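Local structure of conserved exported protein (Bacteroides fragilis, 3CLW) at residues N272-H277 with H304-W309; N130-F135 with D158-F163; G58-M63 with S400-P405. The protein is of unknown function but belongs to the family 30 glycoside hydrolases and therefore probably hydrolyses O-glycosidic bonds. One frame throughout, in Å; residues are numbered along the deposited sequence. Where two conformers were deposited one is given.

Contact 1 (N272-H277 with H304-W309); sequences NCVAAH and HNTKFW
Cys273 lays its sulfur over the face of the Trp309 indole: SG is 3.6 Å from the centroid of the five-membered ring, 27° off its normal. SG reaches that place because it lies anti to the backbone N (chi1 -179°), while the indole leaves its strand on the same side of the sheet. Lys307 CB flanks the sulfur; the rest of the lysine runs out extended, and its NZ forms salt bridges with Asp20 and Glu18. Asp20 also accepts a hydrogen bond from Trp309 NE1, which helps fix the rotation of the indole. On the other side of the sheet the Phe308 ring leans back toward the neighbouring strand, its CD1 3.2 Å from Val274 O and its CE1 4.0 Å from Ala276 CB. Helix 285-300 covers Val274 and Phe308 there through Leu299, with Ile295 also against Phe308. Between the two faces runs a parallel ladder in which Val274 is gripped twice: its N donates to Lys307 O, and its O accepts from Trp309 N at 2.9 Å. Lys307 N to Asn272 O and Ala276 N to Trp309 O extend it in both directions. At its start the Asn272 amide clasps the incoming loop, OD1 taking the Thr306 hydroxyl at 2.7 Å across a nearly perpendicular side-chain crossing, and ND2 reaching His304 O at 3.0 Å from above the carbonyl plane. Asn302 ND2 is a second partner of Thr306 OG1. The strand segments 273-276 and 307-309 diverge by only 21°. With helix 285-300 between them in sequence, strands 270-276 and 307-310 make a beta-alpha-beta unit of a TIM barrel, whose interior receives Cys273 and Trp309 and whose helical layer covers Val274 and Phe308.

Contact 2 (N130-F135 with D158-F163); sequences NSAPYF and DDFARF
Ala132 and Pro133, in an extended run of chain, pass the side of helix 158-163, the CA atoms of Ala132 and Phe160 lying 6.4 Å apart. Ala132 CB sits squarely above the centre of the Phe160 ring, 3.8 Å from the centroid and 3° off the normal, a CH-pi contact. Phe160 CG, anti to the backbone N (chi1 -177°), carries the ring from the helix to this meeting. Pro133 divides its ring carbons among three phenylalanines: CD is 3.7 Å from Phe160 CD1, CG lies 4.1 Å from the centroid of Phe163 over a face but toward the rim, and CB lies over the face of Phe135, toward its rim, within its own segment. Phe160 and Phe163, three residues apart, lie on the same side of the helix. The proline-bearing segment belongs to the long loop that leaves strand 125-128 and leads into helix 157-173, so in the TIM barrel a beta-to-alpha connection folds back over the helix it introduces. Within the loop Ser131 OG donates to a lone pair of Ala132 O, in the carbonyl plane, at 2.6 Å. Away from this apolar seam, Arg162 forms salt bridges with both helix acids, NH1 reaching Asp158 OD2 at 3.1 Å and NH2 lying 3.6 Å from Asp159 OD1. Met210 of helix 204-221 and Thr129 add contacts to Phe160.

Contact 3 (G58-M63 with S400-P405); sequences GNPIGM and SFFVRP
Phe401 drives its ring against Pro60. CB lies near the carbonyl oxygens of Gly62 and Met63. CG lies anti to the backbone N (chi1 -175°), on the side of the proline, whose CB stands over the centre of the ring, 3.4 Å from the centroid and 5° off the normal: a close CH-pi contact between side chains that cross at about a right angle. CD1 turns to Gly62 O at 3.3 Å. Farther out, CE1 is 3.5 Å from Pro60 CB, and CZ, the tip, meets both CA and CB of the proline. On the other branch CE2 approaches Pro60 CG, while CD2 sits above the centre of the Phe402 ring. Pro60 CG completes this cluster by touching Phe402 CZ at 3.7 Å, and Phe54 meets the Phe401 ring edge to face. The polar link lies beside it. Ser400 OG donates to Met63 O at a modelled 2.5 Å, with a weak bond to Thr396 O as well, its hydroxyl placed between the backbone N and the carbonyl carbon (chi1 68°), the crowded position; Phe401 N is also near Met63 O, but at an angle too poor for a bond. Arg404 NH2 bonds Ser400 O at 2.9 Å, nearly in its guanidinium plane, and also Ala64 O, so one guanidinium nitrogen bridges the backbone of 400-405 and that of Ala64, next after 58-63. Phe402 also packs against Tyr465 and against Thr493 and Val495 of strand 490-495; Asn59 OD1 accepts from Tyr475 N. Segment 58-63 leads into barrel strand 68-71, whereas 400-405 leads from helix 391-400 into strand 408-414 of the side beta structure. The contact thus sits at the junction of the TIM barrel and the side beta domain, consistent with the two-domain build of family 30 glycoside hydrolases.

Contact 3 joins parts of the chain more than 330 residues apart, and the other two are nested in the loop it closes, contact 2 coming before contact 1. Contacts 1 and 2 both belong to the TIM barrel, their centres 24 Å apart: contact 1 pairs two of its strands, 270-276 and 307-310, while contact 2 lies farther out, where the loop after strand 125-128 meets helix 157-173. Contact 3 has its centre 24 Å from contact 1 and 36 Å from contact 2, on the opposite side of the chain's centre from the latter. Contact 3 thus sets an early barrel loop against the chain leaving for the beta domain; contacts 1 and 2 are internal to the barrel.

Contact 1 (N272-H277 with H304-W309)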
ATOM      1  N   ASN A 272       8.315 -14.022  -2.971  1.00 34.66           N
ATOM      2  CA  ASN A 272       7.617 -14.612  -4.100  1.00 35.24           C
ATOM      3  C   ASN A 272       6.248 -13.966  -4.281  1.00 34.95           C
ATOM      4  O   ASN A 272       5.212 -14.518  -3.890  1.00 35.14           O
ATOM      5  CB  ASN A 272       7.520 -16.153  -3.948  1.00 35.81           C
ATOM      6  CG  ASN A 272       6.818 -16.835  -5.134  1.00 35.91           C
ATOM      7  OD1 ASN A 272       6.922 -16.393  -6.280  1.00 34.24           O
ATOM      8  ND2 ASN A 272       6.099 -17.915  -4.843  1.00 34.91           N
ATOM      9  N   CYS A 273       6.278 -12.814  -4.935  1.00 34.31           N
ATOM     10  CA  CYS A 273       5.180 -11.852  -4.948  1.00 34.06           C
ATOM     11  C   CYS A 273       5.546 -10.771  -5.950  1.00 33.41           C
ATOM     12  O   CYS A 273       6.701 -10.346  -6.040  1.00 34.16           O
ATOM     13  CB  CYS A 273       5.005 -11.215  -3.554  1.00 33.60           C
ATOM     14  SG  CYS A 273       3.659 -10.032  -3.399  1.00 34.49           S
ATOM     15  N   VAL A 274       4.558 -10.339  -6.719  1.00 33.47           N
ATOM     16  CA  VAL A 274       4.700  -9.219  -7.656  1.00 32.49           C
ATOM     17  C   VAL A 274       3.986  -7.996  -7.040  1.00 32.69           C
ATOM     18  O   VAL A 274       2.842  -8.104  -6.595  1.00 32.71           O
ATOM     19  CB  VAL A 274       4.041  -9.588  -9.002  1.00 32.42           C
ATOM     20  CG1 VAL A 274       4.046  -8.418  -9.994  1.00 32.38           C
ATOM     21  CG2 VAL A 274       4.684 -10.812  -9.604  1.00 31.99           C
ATOM     22  N   ALA A 275       4.664  -6.853  -7.016  1.00 32.33           N
ATOM     23  CA  ALA A 275       4.075  -5.599  -6.534  1.00 32.93           C
ATOM     24  C   ALA A 275       3.809  -4.624  -7.653  1.00 32.66           C
ATOM     25  O   ALA A 275       4.712  -4.295  -8.426  1.00 33.03           O
ATOM     26  CB  ALA A 275       4.986  -4.920  -5.460  1.00 32.48           C
ATOM     27  N   ALA A 276       2.572  -4.152  -7.728  1.00 32.97           N
ATOM     28  CA  ALA A 276       2.224  -3.066  -8.641  1.00 33.59           C
ATOM     29  C   ALA A 276       1.249  -2.100  -7.976  1.00 33.91           C
ATOM     30  O   ALA A 276       0.584  -2.446  -6.997  1.00 33.83           O
ATOM     31  CB  ALA A 276       1.632  -3.609  -9.952  1.00 33.95           C
ATOM     32  N   HIS A 277       1.173  -0.896  -8.536  1.00 33.80           N
ATOM     33  CA  HIS A 277       0.317   0.178  -8.027  1.00 33.36           C
ATOM     34  C   HIS A 277      -1.003   0.236  -8.765  1.00 34.15           C
ATOM     35  O   HIS A 277      -1.083  -0.136  -9.942  1.00 34.52           O
ATOM     36  CB  HIS A 277       1.071   1.507  -8.122  1.00 32.75           C
ATOM     37  CG  HIS A 277       2.393   1.482  -7.415  1.00 30.55           C
ATOM     38  ND1 HIS A 277       3.316   2.499  -7.505  1.00 29.34           N
ATOM     39  CD2 HIS A 277       2.962   0.527  -6.644  1.00 28.37           C
ATOM     40  CE1 HIS A 277       4.386   2.188  -6.796  1.00 27.50           C
ATOM     41  NE2 HIS A 277       4.182   1.011  -6.236  1.00 28.83           N
ATOM     42  N   HIS A 304       3.915 -21.450  -9.565  1.00 45.24           N
ATOM     43  CA  HIS A 304       4.827 -21.123  -8.466  1.00 45.05           C
ATOM     44  C   HIS A 304       4.182 -20.566  -7.194  1.00 43.37           C
ATOM     45  O   HIS A 304       4.888 -20.298  -6.196  1.00 42.42           O
ATOM     46  CB  HIS A 304       5.888 -20.171  -8.976  1.00 45.91           C
ATOM     47  CG  HIS A 304       7.237 -20.782  -9.050  1.00 49.93           C
ATOM     48  ND1 HIS A 304       7.680 -21.486 -10.156  1.00 53.65           N
ATOM     49  CD2 HIS A 304       8.253 -20.794  -8.155  1.00 54.66           C
ATOM     50  CE1 HIS A 304       8.918 -21.901  -9.938  1.00 55.61           C
ATOM     51  NE2 HIS A 304       9.288 -21.493  -8.731  1.00 57.59           N
ATOM     52  N   ASN A 305       2.856 -20.407  -7.248  1.00 42.03           N
ATOM     53  CA  ASN A 305       2.078 -19.893  -6.122  0.50 41.89           C
ATOM     54  C   ASN A 305       2.537 -18.466  -5.746  1.00 41.47           C
ATOM     55  O   ASN A 305       2.609 -18.116  -4.574  1.00 42.13           O
ATOM     56  CB  ASN A 305       2.161 -20.854  -4.918  0.50 41.77           C
ATOM     57  CG  ASN A 305       0.960 -20.743  -3.975  0.50 43.13           C
ATOM     58  OD1 ASN A 305      -0.157 -20.426  -4.394  0.50 45.32           O
ATOM     59  ND2 ASN A 305       1.183 -21.036  -2.698  0.50 43.43           N
ATOM     60  N   THR A 306       2.845 -17.660  -6.752  1.00 39.69           N
ATOM     61  CA  THR A 306       3.321 -16.303  -6.548  1.00 38.71           C
ATOM     62  C   THR A 306       2.189 -15.429  -6.070  1.00 38.21           C
ATOM     63  O   THR A 306       1.103 -15.470  -6.611  1.00 37.77           O
ATOM     64  CB  THR A 306       3.968 -15.761  -7.832  1.00 38.84           C
ATOM     65  OG1 THR A 306       5.058 -16.628  -8.161  1.00 38.57           O
ATOM     66  CG2 THR A 306       4.489 -14.315  -7.669  1.00 37.03           C
ATOM     67  N   LYS A 307       2.455 -14.670  -5.015  1.00 38.01           N
ATOM     68  CA  LYS A 307       1.501 -13.676  -4.512  1.00 37.03           C
ATOM     69  C   LYS A 307       1.434 -12.390  -5.368  1.00 36.47           C
ATOM     70  O   LYS A 307       2.330 -12.079  -6.161  1.00 35.30           O
ATOM     71  CB  LYS A 307       1.825 -13.333  -3.058  1.00 36.92           C
ATOM     72  CG  LYS A 307       1.488 -14.425  -2.048  1.00 36.99           C
ATOM     73  CD  LYS A 307       2.004 -14.054  -0.702  1.00 37.54           C
ATOM     74  CE  LYS A 307       1.493 -15.018   0.343  1.00 39.52           C
ATOM     75  NZ  LYS A 307       1.936 -14.633   1.718  1.00 40.56           N
ATOM     76  N   PHE A 308       0.345 -11.651  -5.181  1.00 35.94           N
ATOM     77  CA  PHE A 308       0.271 -10.279  -5.645  1.00 35.48           C
ATOM     78  C   PHE A 308       0.095  -9.287  -4.464  1.00 34.44           C
ATOM     79  O   PHE A 308      -0.610  -9.592  -3.515  1.00 34.31           O
ATOM     80  CB  PHE A 308      -0.871 -10.113  -6.670  1.00 35.83           C
ATOM     81  CG  PHE A 308      -0.972  -8.713  -7.204  1.00 34.59           C
ATOM     82  CD1 PHE A 308      -0.013  -8.232  -8.079  1.00 34.97           C
ATOM     83  CD2 PHE A 308      -1.988  -7.877  -6.779  1.00 32.08           C
ATOM     84  CE1 PHE A 308      -0.085  -6.934  -8.556  1.00 35.43           C
ATOM     85  CE2 PHE A 308      -2.070  -6.583  -7.226  1.00 34.17           C
ATOM     86  CZ  PHE A 308      -1.122  -6.098  -8.119  1.00 35.82           C
ATOM     87  N   TRP A 309       0.755  -8.130  -4.544  1.00 33.77           N
ATOM     88  CA  TRP A 309       0.573  -7.007  -3.602  1.00 32.50           C
ATOM     89  C   TRP A 309       0.241  -5.746  -4.392  1.00 32.52           C
ATOM     90  O   TRP A 309       0.962  -5.361  -5.348  1.00 32.22           O
ATOM     91  CB  TRP A 309       1.842  -6.734  -2.786  1.00 31.84           C
ATOM     92  CG  TRP A 309       2.059  -7.574  -1.542  1.00 31.51           C
ATOM     93  CD1 TRP A 309       1.473  -8.791  -1.240  1.00 30.16           C
ATOM     94  CD2 TRP A 309       2.955  -7.281  -0.451  1.00 31.59           C
ATOM     95  NE1 TRP A 309       1.937  -9.245  -0.028  1.00 29.80           N
ATOM     96  CE2 TRP A 309       2.846  -8.342   0.477  1.00 29.81           C
ATOM     97  CE3 TRP A 309       3.833  -6.203  -0.158  1.00 34.11           C
ATOM     98  CZ2 TRP A 309       3.580  -8.379   1.655  1.00 28.65           C
ATOM     99  CZ3 TRP A 309       4.577  -6.254   1.025  1.00 29.72           C
ATOM    100  CH2 TRP A 309       4.433  -7.328   1.917  1.00 29.92           C
TER

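Contact 2 (N130-F135 with D158-F163)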
ATOM      1  N   ASN A 130      13.471   5.330  -3.579  1.00 32.39           N
ATOM      2  CA  ASN A 130      13.115   6.066  -4.759  1.00 33.17           C
ATOM      3  C   ASN A 130      14.337   6.417  -5.600  1.00 32.84           C
ATOM      4  O   ASN A 130      14.222   6.785  -6.767  1.00 32.52           O
ATOM      5  CB  ASN A 130      12.419   7.352  -4.361  1.00 33.76           C
ATOM      6  CG  ASN A 130      11.006   7.121  -3.982  1.00 35.76           C
ATOM      7  OD1 ASN A 130      10.356   6.190  -4.495  1.00 36.95           O
ATOM      8  ND2 ASN A 130      10.502   7.942  -3.067  1.00 34.39           N
ATOM      9  N   SER A 131      15.505   6.298  -5.001  1.00 32.15           N
ATOM     10  CA  SER A 131      16.743   6.480  -5.736  1.00 32.49           C
ATOM     11  C   SER A 131      17.832   5.839  -4.913  1.00 32.75           C
ATOM     12  O   SER A 131      17.683   5.665  -3.680  1.00 32.86           O
ATOM     13  CB  SER A 131      17.034   7.989  -5.969  1.00 32.65           C
ATOM     14  OG  SER A 131      18.395   8.252  -6.311  1.00 31.19           O
ATOM     15  N   ALA A 132      18.915   5.474  -5.596  1.00 33.13           N
ATOM     16  CA  ALA A 132      20.158   5.090  -4.954  1.00 32.86           C
ATOM     17  C   ALA A 132      20.765   6.371  -4.426  1.00 32.53           C
ATOM     18  O   ALA A 132      20.416   7.445  -4.897  1.00 31.66           O
ATOM     19  CB  ALA A 132      21.092   4.386  -5.967  1.00 33.22           C
ATOM     20  N   PRO A 133      21.653   6.269  -3.425  1.00 32.95           N
ATOM     21  CA  PRO A 133      22.289   7.470  -2.863  1.00 33.33           C
ATOM     22  C   PRO A 133      22.865   8.367  -3.958  1.00 33.45           C
ATOM     23  O   PRO A 133      23.395   7.849  -4.937  1.00 33.76           O
ATOM     24  CB  PRO A 133      23.376   6.903  -1.933  1.00 32.85           C
ATOM     25  CG  PRO A 133      22.821   5.583  -1.509  1.00 33.04           C
ATOM     26  CD  PRO A 133      22.078   5.041  -2.721  1.00 33.55           C
ATOM     27  N   TYR A 134      22.720   9.693  -3.813  1.00 32.97           N
ATOM     28  CA  TYR A 134      23.096  10.590  -4.905  1.00 32.83           C
ATOM     29  C   TYR A 134      24.488  10.301  -5.509  1.00 32.91           C
ATOM     30  O   TYR A 134      24.666  10.368  -6.717  1.00 33.91           O
ATOM     31  CB  TYR A 134      22.950  12.065  -4.519  1.00 31.36           C
ATOM     32  CG  TYR A 134      23.812  12.519  -3.399  1.00 30.53           C
ATOM     33  CD1 TYR A 134      23.434  12.299  -2.053  1.00 31.65           C
ATOM     34  CD2 TYR A 134      24.997  13.191  -3.641  1.00 29.58           C
ATOM     35  CE1 TYR A 134      24.218  12.726  -1.007  1.00 26.73           C
ATOM     36  CE2 TYR A 134      25.805  13.603  -2.578  1.00 27.26           C
ATOM     37  CZ  TYR A 134      25.409  13.379  -1.281  1.00 27.46           C
ATOM     38  OH  TYR A 134      26.203  13.823  -0.218  1.00 31.02           O
ATOM     39  N   PHE A 135      25.449   9.994  -4.657  1.00 33.45           N
ATOM     40  CA  PHE A 135      26.832   9.805  -5.050  1.00 34.45           C
ATOM     41  C   PHE A 135      27.118   8.498  -5.805  1.00 34.18           C
ATOM     42  O   PHE A 135      28.241   8.293  -6.267  1.00 35.35           O
ATOM     43  CB  PHE A 135      27.757   9.932  -3.819  1.00 34.23           C
ATOM     44  CG  PHE A 135      27.279   9.166  -2.602  1.00 36.82           C
ATOM     45  CD1 PHE A 135      26.501   9.797  -1.626  1.00 34.89           C
ATOM     46  CD2 PHE A 135      27.606   7.808  -2.433  1.00 35.26           C
ATOM     47  CE1 PHE A 135      26.067   9.111  -0.515  1.00 33.88           C
ATOM     48  CE2 PHE A 135      27.168   7.117  -1.320  1.00 33.57           C
ATOM     49  CZ  PHE A 135      26.392   7.770  -0.368  1.00 34.76           C
ATOM     50  N   ASP A 158      26.034  -3.720  -6.540  1.00 37.41           N
ATOM     51  CA  ASP A 158      26.421  -4.383  -5.300  1.00 37.43           C
ATOM     52  C   ASP A 158      26.529  -3.407  -4.111  1.00 37.29           C
ATOM     53  O   ASP A 158      26.039  -3.714  -3.023  1.00 36.85           O
ATOM     54  CB  ASP A 158      27.690  -5.223  -5.484  1.00 38.08           C
ATOM     55  CG  ASP A 158      28.899  -4.391  -5.860  1.00 40.57           C
ATOM     56  OD1 ASP A 158      28.784  -3.400  -6.618  1.00 41.97           O
ATOM     57  OD2 ASP A 158      29.987  -4.736  -5.388  1.00 46.14           O
ATOM     58  N   ASP A 159      27.149  -2.243  -4.335  1.00 36.60           N
ATOM     59  CA  ASP A 159      27.227  -1.174  -3.334  1.00 36.86           C
ATOM     60  C   ASP A 159      25.832  -0.762  -2.830  1.00 36.07           C
ATOM     61  O   ASP A 159      25.609  -0.636  -1.617  1.00 36.34           O
ATOM     62  CB  ASP A 159      27.949   0.066  -3.896  1.00 37.04           C
ATOM     63  CG  ASP A 159      29.321  -0.254  -4.431  1.00 37.68           C
ATOM     64  OD1 ASP A 159      30.311   0.087  -3.781  1.00 42.28           O
ATOM     65  OD2 ASP A 159      29.418  -0.869  -5.496  1.00 38.45           O
ATOM     66  N   PHE A 160      24.914  -0.548  -3.763  1.00 35.09           N
ATOM     67  CA  PHE A 160      23.561  -0.162  -3.417  1.00 34.69           C
ATOM     68  C   PHE A 160      22.862  -1.281  -2.630  1.00 34.45           C
ATOM     69  O   PHE A 160      22.300  -1.029  -1.551  1.00 35.56           O
ATOM     70  CB  PHE A 160      22.785   0.275  -4.663  1.00 33.92           C
ATOM     71  CG  PHE A 160      21.396   0.770  -4.390  1.00 34.73           C
ATOM     72  CD1 PHE A 160      21.094   1.471  -3.222  1.00 31.65           C
ATOM     73  CD2 PHE A 160      20.388   0.560  -5.334  1.00 35.40           C
ATOM     74  CE1 PHE A 160      19.797   1.934  -2.971  1.00 33.86           C
ATOM     75  CE2 PHE A 160      19.082   1.037  -5.114  1.00 38.48           C
ATOM     76  CZ  PHE A 160      18.788   1.736  -3.903  1.00 34.97           C
ATOM     77  N   ALA A 161      22.916  -2.506  -3.143  1.00 33.53           N
ATOM     78  CA  ALA A 161      22.352  -3.665  -2.416  1.00 32.36           C
ATOM     79  C   ALA A 161      22.937  -3.771  -1.010  1.00 31.82           C
ATOM     80  O   ALA A 161      22.199  -4.045  -0.049  1.00 31.79           O
ATOM     81  CB  ALA A 161      22.547  -4.967  -3.195  1.00 30.99           C
ATOM     82  N   ARG A 162      24.247  -3.547  -0.884  1.00 30.89           N
ATOM     83  CA  ARG A 162      24.873  -3.609   0.415  1.00 31.98           C
ATOM     84  C   ARG A 162      24.381  -2.499   1.381  1.00 31.09           C
ATOM     85  O   ARG A 162      24.221  -2.738   2.569  1.00 30.56           O
ATOM     86  CB  ARG A 162      26.387  -3.602   0.303  1.00 32.27           C
ATOM     87  CG  ARG A 162      26.973  -4.980  -0.126  1.00 36.90           C
ATOM     88  CD  ARG A 162      28.462  -5.036   0.192  1.00 39.07           C
ATOM     89  NE  ARG A 162      29.203  -4.010  -0.533  1.00 45.48           N
ATOM     90  CZ  ARG A 162      29.787  -4.189  -1.728  1.00 51.64           C
ATOM     91  NH1 ARG A 162      29.715  -5.368  -2.370  1.00 49.90           N
ATOM     92  NH2 ARG A 162      30.448  -3.175  -2.298  1.00 53.81           N
ATOM     93  N   PHE A 163      24.165  -1.304   0.832  1.00 31.36           N
ATOM     94  CA  PHE A 163      23.625  -0.168   1.553  1.00 31.21           C
ATOM     95  C   PHE A 163      22.226  -0.486   2.102  1.00 31.13           C
ATOM     96  O   PHE A 163      21.989  -0.297   3.287  1.00 31.03           O
ATOM     97  CB  PHE A 163      23.567   1.077   0.658  1.00 30.80           C
ATOM     98  CG  PHE A 163      22.657   2.159   1.188  1.00 30.24           C
ATOM     99  CD1 PHE A 163      23.028   2.921   2.299  1.00 30.19           C
ATOM    100  CD2 PHE A 163      21.425   2.409   0.580  1.00 31.83           C
ATOM    101  CE1 PHE A 163      22.189   3.929   2.812  1.00 30.33           C
ATOM    102  CE2 PHE A 163      20.572   3.440   1.066  1.00 29.83           C
ATOM    103  CZ  PHE A 163      20.972   4.183   2.210  1.00 30.50           C
TER

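Contact 3 (G58-M63 with S400-P405)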
ATOM      1  N   GLY A  58     -17.097   0.919  21.796  1.00 43.93           N
ATOM      2  CA  GLY A  58     -16.940  -0.308  20.999  1.00 42.30           C
ATOM      3  C   GLY A  58     -16.559  -0.065  19.551  1.00 42.17           C
ATOM      4  O   GLY A  58     -16.626  -0.995  18.732  1.00 42.13           O
ATOM      5  N   ASN A  59     -16.164   1.181  19.235  1.00 41.37           N
ATOM      6  CA  ASN A  59     -15.763   1.586  17.876  1.00 40.38           C
ATOM      7  C   ASN A  59     -14.272   1.434  17.680  1.00 39.73           C
ATOM      8  O   ASN A  59     -13.500   1.898  18.528  1.00 39.99           O
ATOM      9  CB  ASN A  59     -16.071   3.070  17.593  1.00 40.60           C
ATOM     10  CG  ASN A  59     -17.496   3.456  17.893  1.00 41.67           C
ATOM     11  OD1 ASN A  59     -18.444   2.857  17.386  1.00 43.38           O
ATOM     12  ND2 ASN A  59     -17.658   4.478  18.715  1.00 41.55           N
ATOM     13  N   PRO A  60     -13.854   0.848  16.533  1.00 38.79           N
ATOM     14  CA  PRO A  60     -12.425   0.736  16.195  1.00 38.14           C
ATOM     15  C   PRO A  60     -11.781   2.120  16.213  1.00 38.29           C
ATOM     16  O   PRO A  60     -12.408   3.091  15.762  1.00 39.30           O
ATOM     17  CB  PRO A  60     -12.454   0.197  14.769  1.00 38.46           C
ATOM     18  CG  PRO A  60     -13.773  -0.582  14.684  1.00 38.20           C
ATOM     19  CD  PRO A  60     -14.719   0.299  15.464  1.00 38.31           C
ATOM     20  N   ILE A  61     -10.565   2.246  16.730  1.00 36.98           N
ATOM     21  CA  ILE A  61      -9.988   3.580  16.824  1.00 36.70           C
ATOM     22  C   ILE A  61      -9.253   4.062  15.574  1.00 35.55           C
ATOM     23  O   ILE A  61      -8.877   5.238  15.491  1.00 34.55           O
ATOM     24  CB  ILE A  61      -9.067   3.774  18.069  1.00 37.55           C
ATOM     25  CG1 ILE A  61      -7.847   2.865  18.009  1.00 38.59           C
ATOM     26  CG2 ILE A  61      -9.856   3.654  19.390  1.00 37.42           C
ATOM     27  CD1 ILE A  61      -6.741   3.377  18.893  1.00 41.12           C
ATOM     28  N   GLY A  62      -9.074   3.175  14.598  1.00 33.97           N
ATOM     29  CA  GLY A  62      -8.239   3.489  13.443  1.00 33.01           C
ATOM     30  C   GLY A  62      -8.128   2.351  12.442  1.00 32.62           C
ATOM     31  O   GLY A  62      -8.889   1.386  12.505  1.00 32.57           O
ATOM     32  N   MET A  63      -7.183   2.483  11.517  1.00 31.59           N
ATOM     33  CA  MET A  63      -6.950   1.444  10.509  1.00 29.83           C
ATOM     34  C   MET A  63      -6.315   0.173  11.085  1.00 30.63           C
ATOM     35  O   MET A  63      -6.530  -0.898  10.547  1.00 31.37           O
ATOM     36  CB  MET A  63      -6.084   1.991   9.379  1.00 30.00           C
ATOM     37  CG  MET A  63      -6.847   2.720   8.237  1.00 30.82           C
ATOM     38  SD  MET A  63      -5.783   3.631   7.092  1.00 22.96           S
ATOM     39  CE  MET A  63      -6.949   4.025   5.942  1.00 33.01           C
ATOM     40  N   SER A 400      -8.821  -3.295   7.006  1.00 34.33           N
ATOM     41  CA  SER A 400      -7.570  -3.424   7.740  1.00 34.08           C
ATOM     42  C   SER A 400      -7.700  -3.755   9.197  1.00 33.98           C
ATOM     43  O   SER A 400      -6.887  -4.522   9.715  1.00 34.55           O
ATOM     44  CB  SER A 400      -6.639  -2.205   7.522  1.00 34.94           C
ATOM     45  OG  SER A 400      -7.133  -0.999   8.102  1.00 35.67           O
ATOM     46  N   PHE A 401      -8.708  -3.205   9.871  1.00 34.13           N
ATOM     47  CA  PHE A 401      -8.855  -3.382  11.351  1.00 34.38           C
ATOM     48  C   PHE A 401      -9.291  -4.826  11.700  1.00 34.47           C
ATOM     49  O   PHE A 401      -8.931  -5.357  12.743  1.00 33.62           O
ATOM     50  CB  PHE A 401      -9.857  -2.324  11.920  1.00 34.27           C
ATOM     51  CG  PHE A 401     -10.000  -2.320  13.432  1.00 32.56           C
ATOM     52  CD1 PHE A 401      -9.251  -1.450  14.217  1.00 32.54           C
ATOM     53  CD2 PHE A 401     -10.929  -3.142  14.068  1.00 35.01           C
ATOM     54  CE1 PHE A 401      -9.418  -1.401  15.645  1.00 31.73           C
ATOM     55  CE2 PHE A 401     -11.092  -3.125  15.494  1.00 31.18           C
ATOM     56  CZ  PHE A 401     -10.334  -2.252  16.272  1.00 31.70           C
ATOM     57  N   PHE A 402     -10.043  -5.449  10.781  1.00 34.93           N
ATOM     58  CA  PHE A 402     -10.645  -6.770  10.977  1.00 35.94           C
ATOM     59  C   PHE A 402      -9.991  -7.937  10.165  1.00 36.98           C
ATOM     60  O   PHE A 402     -10.001  -9.101  10.587  1.00 36.71           O
ATOM     61  CB  PHE A 402     -12.129  -6.656  10.648  1.00 35.92           C
ATOM     62  CG  PHE A 402     -12.879  -5.710  11.554  1.00 35.86           C
ATOM     63  CD1 PHE A 402     -13.227  -6.103  12.847  1.00 35.04           C
ATOM     64  CD2 PHE A 402     -13.216  -4.423  11.120  1.00 33.94           C
ATOM     65  CE1 PHE A 402     -13.923  -5.242  13.693  1.00 35.56           C
ATOM     66  CE2 PHE A 402     -13.893  -3.553  11.949  1.00 34.74           C
ATOM     67  CZ  PHE A 402     -14.247  -3.962  13.252  1.00 34.74           C
ATOM     68  N   VAL A 403      -9.413  -7.606   9.015  1.00 37.54           N
ATOM     69  CA  VAL A 403      -8.737  -8.597   8.160  1.00 38.05           C
ATOM     70  C   VAL A 403      -7.238  -8.657   8.491  1.00 37.72           C
ATOM     71  O   VAL A 403      -6.439  -7.890   7.961  1.00 38.75           O
ATOM     72  CB  VAL A 403      -9.002  -8.349   6.629  1.00 37.76           C
ATOM     73  CG1 VAL A 403      -8.471  -9.536   5.795  1.00 37.81           C
ATOM     74  CG2 VAL A 403     -10.504  -8.189   6.354  1.00 38.72           C
ATOM     75  N   ARG A 404      -6.880  -9.564   9.383  1.00 37.06           N
ATOM     76  CA  ARG A 404      -5.550  -9.586  10.016  1.00 37.50           C
ATOM     77  C   ARG A 404      -4.554 -10.534   9.322  1.00 37.69           C
ATOM     78  O   ARG A 404      -4.972 -11.504   8.681  1.00 38.76           O
ATOM     79  CB  ARG A 404      -5.698 -10.033  11.477  1.00 35.73           C
ATOM     80  CG  ARG A 404      -6.547  -9.152  12.359  1.00 35.82           C
ATOM     81  CD  ARG A 404      -5.660  -8.156  13.087  1.00 39.23           C
ATOM     82  NE  ARG A 404      -5.760  -6.886  12.440  1.00 33.37           N
ATOM     83  CZ  ARG A 404      -5.043  -5.826  12.744  1.00 31.07           C
ATOM     84  NH1 ARG A 404      -4.075  -5.859  13.648  1.00 29.34           N
ATOM     85  NH2 ARG A 404      -5.270  -4.732  12.053  1.00 29.91           N
ATOM     86  N   PRO A 405      -3.243 -10.273   9.464  1.00 38.27           N
ATOM     87  CA  PRO A 405      -2.216 -11.147   8.850  1.00 38.82           C
ATOM     88  C   PRO A 405      -2.458 -12.618   9.137  1.00 38.92           C
ATOM     89  O   PRO A 405      -2.658 -12.989  10.271  1.00 39.58           O
ATOM     90  CB  PRO A 405      -0.914 -10.700   9.529  1.00 38.86           C
ATOM     91  CG  PRO A 405      -1.150  -9.252   9.828  1.00 38.82           C
ATOM     92  CD  PRO A 405      -2.634  -9.126  10.165  1.00 37.79           C
TER